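Local coordinates for protein 2-nitropropane dioxygenase (PDB 3BW2) that binds FMN and probably uses molecular oxygen for the oxidative denitrification of alkyl nitronates, perhaps detoxifying propionate 3-nitronate, at residues A[156-161]-A[201-206]. Numbering follows the deposited sequence.
Sequences EEARAV and AQVREA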
loop_
_atom_site.group_PDB
_atom_site.type_symbol
_atom_site.label_atom_id
_atom_site.label_comp_id
_atom_site.label_asym_id
_atom_site.label_seq_id
_atom_site.Cartn_x
_atom_site.Cartn_y
_atom_site.Cartn_z
ATOM N N GLU A 156 0.538 1.525 -16.223
ATOM C CA GLU A 156 1.301 1.728 -17.454
ATOM C C GLU A 156 2.102 0.467 -17.761
ATOM O O GLU A 156 2.090 -0.024 -18.886
ATOM C CB GLU A 156 2.264 2.913 -17.324
ATOM C CG GLU A 156 1.610 4.287 -17.335
ATOM C CD GLU A 156 0.739 4.538 -16.116
ATOM O OE1 GLU A 156 1.162 4.186 -14.991
ATOM O OE2 GLU A 156 -0.365 5.102 -16.284
ATOM N N GLU A 157 2.803 -0.053 -16.757
ATOM C CA GLU A 157 3.590 -1.266 -16.947
ATOM C C GLU A 157 2.687 -2.446 -17.301
ATOM O O GLU A 157 3.060 -3.296 -18.111
ATOM C CB GLU A 157 4.408 -1.579 -15.688
ATOM C CG GLU A 157 5.515 -0.565 -15.423
ATOM C CD GLU A 157 6.343 -0.890 -14.191
ATOM O OE1 GLU A 157 5.886 -1.696 -13.358
ATOM O OE2 GLU A 157 7.447 -0.325 -14.047
ATOM N N ALA A 158 1.499 -2.497 -16.707
ATOM C CA ALA A 158 0.568 -3.584 -16.993
ATOM C C ALA A 158 0.128 -3.534 -18.457
ATOM O O ALA A 158 -0.005 -4.575 -19.103
ATOM C CB ALA A 158 -0.646 -3.501 -16.076
ATOM N N ARG A 159 -0.100 -2.330 -18.977
ATOM C CA ARG A 159 -0.500 -2.181 -20.374
ATOM C C ARG A 159 0.625 -2.694 -21.279
ATOM O O ARG A 159 0.367 -3.276 -22.333
ATOM C CB ARG A 159 -0.801 -0.714 -20.696
ATOM C CG ARG A 159 -2.109 -0.203 -20.109
ATOM C CD ARG A 159 -2.351 1.249 -20.501
ATOM N NE ARG A 159 -3.672 1.730 -20.101
ATOM C CZ ARG A 159 -4.820 1.280 -20.604
ATOM N NH1 ARG A 159 -4.815 0.334 -21.533
ATOM N NH2 ARG A 159 -5.976 1.782 -20.184
ATOM N N ALA A 160 1.868 -2.472 -20.854
ATOM C CA ALA A 160 3.040 -2.922 -21.602
ATOM C C ALA A 160 3.088 -4.447 -21.609
ATOM O O ALA A 160 3.452 -5.064 -22.609
ATOM C CB ALA A 160 4.311 -2.364 -20.970
ATOM N N VAL A 161 2.725 -5.054 -20.483
ATOM C CA VAL A 161 2.715 -6.507 -20.380
ATOM C C VAL A 161 1.688 -7.077 -21.364
ATOM O O VAL A 161 1.973 -8.023 -22.100
ATOM C CB VAL A 161 2.370 -6.963 -18.935
ATOM C CG1 VAL A 161 2.084 -8.461 -18.904
ATOM C CG2 VAL A 161 3.532 -6.639 -18.004
ATOM N N ALA A 201 -7.100 -2.531 -8.742
ATOM C CA ALA A 201 -8.248 -1.904 -9.387
ATOM C C ALA A 201 -7.833 -1.159 -10.651
ATOM O O ALA A 201 -8.516 -1.231 -11.674
ATOM C CB ALA A 201 -8.940 -0.946 -8.414
ATOM N N GLN A 202 -6.713 -0.445 -10.575
ATOM C CA GLN A 202 -6.205 0.313 -11.715
ATOM C C GLN A 202 -5.812 -0.621 -12.862
ATOM O O GLN A 202 -6.149 -0.373 -14.020
ATOM C CB GLN A 202 -4.984 1.145 -11.306
ATOM C CG GLN A 202 -5.265 2.293 -10.338
ATOM C CD GLN A 202 -4.001 3.064 -9.983
ATOM O OE1 GLN A 202 -3.332 3.622 -10.856
ATOM N NE2 GLN A 202 -3.667 3.094 -8.700
ATOM N N VAL A 203 -5.092 -1.691 -12.535
ATOM C CA VAL A 203 -4.660 -2.648 -13.543
ATOM C C VAL A 203 -5.860 -3.349 -14.182
ATOM O O VAL A 203 -5.904 -3.534 -15.395
ATOM C CB VAL A 203 -3.703 -3.700 -12.937
ATOM C CG1 VAL A 203 -3.485 -4.850 -13.926
ATOM C CG2 VAL A 203 -2.372 -3.042 -12.594
ATOM N N ARG A 204 -6.836 -3.728 -13.364
ATOM C CA ARG A 204 -8.022 -4.401 -13.879
ATOM C C ARG A 204 -8.751 -3.554 -14.930
ATOM O O ARG A 204 -9.312 -4.097 -15.886
ATOM C CB ARG A 204 -8.971 -4.769 -12.724
ATOM C CG ARG A 204 -10.323 -5.360 -13.149
ATOM C CD ARG A 204 -10.227 -6.199 -14.430
ATOM N NE ARG A 204 -9.544 -7.478 -14.261
ATOM C CZ ARG A 204 -8.735 -8.021 -15.172
ATOM N NH1 ARG A 204 -8.490 -7.395 -16.318
ATOM N NH2 ARG A 204 -8.186 -9.206 -14.946
ATOM N N GLU A 205 -8.729 -2.233 -14.770
ATOM C CA GLU A 205 -9.396 -1.356 -15.728
ATOM C C GLU A 205 -8.486 -0.937 -16.881
ATOM O O GLU A 205 -8.952 -0.370 -17.873
ATOM C CB GLU A 205 -9.930 -0.099 -15.033
ATOM C CG GLU A 205 -10.857 -0.389 -13.870
ATOM C CD GLU A 205 -11.859 0.724 -13.621
ATOM O OE1 GLU A 205 -11.531 1.902 -13.881
ATOM O OE2 GLU A 205 -12.976 0.417 -13.149
ATOM N N ALA A 206 -7.195 -1.219 -16.752
ATOM C CA ALA A 206 -6.227 -0.857 -17.783
ATOM C C ALA A 206 -5.983 -1.960 -18.810
ATOM O O ALA A 206 -5.620 -1.677 -19.952
ATOM C CB ALA A 206 -4.910 -0.462 -17.135
#
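Where Ala-158 and Arg-159 of helix 155-163 meet Val-203 and Ala-206 of helix 196-206, the axes of the two short segments approach to 9.1 Å and run the same way, crossing at -39°. The helices are neighbours in the outer layer of the TIM barrel, as expected where successive beta-alpha units set their helices side by side. Ala-158 lies nearest Val-203 in the backbone register, and Arg-159 nearest Ala-206.

The inner half of the contact is apolar. The methyl of Ala-158 points at the other helix and rests against both branches of Val-203, with CB 3.8 Å from CG1 and at almost the same distance from CG2. The valine can offer both because CG1 is anti to its backbone N (chi1 169°) while CG2 sits beside that N. Val-169 of strand 168-172 touches both Ala-158 and Val-203, so the two helices share one barrel residue beneath them; the FMN is about 13 Å from the valine side chain.

Farther out, Arg-159 reaches across in a chain extended from CG to NE and lays its guanidinium over Ala-206. The CA of Ala-206 stands 3.6 Å from that plane, above its margin, not its centre, and the CB of Ala-206 is 3.9 Å from Arg-159 CZ. Glu-205, next to it, turns its carboxylate away to a salt bridge with Arg-219 of the second subunit, while Glu-156 bridges to Arg-326 of that subunit, so this edge borders the dimer interface. The carbonyl of Ala-206 lies over the same face: its O comes to 2.7 Å from Arg-159 NH1 from above the plane and not along an N-H, so the pair does not count as a hydrogen bond, and so close an approach leaves the modelled position of the guanidinium doubtful.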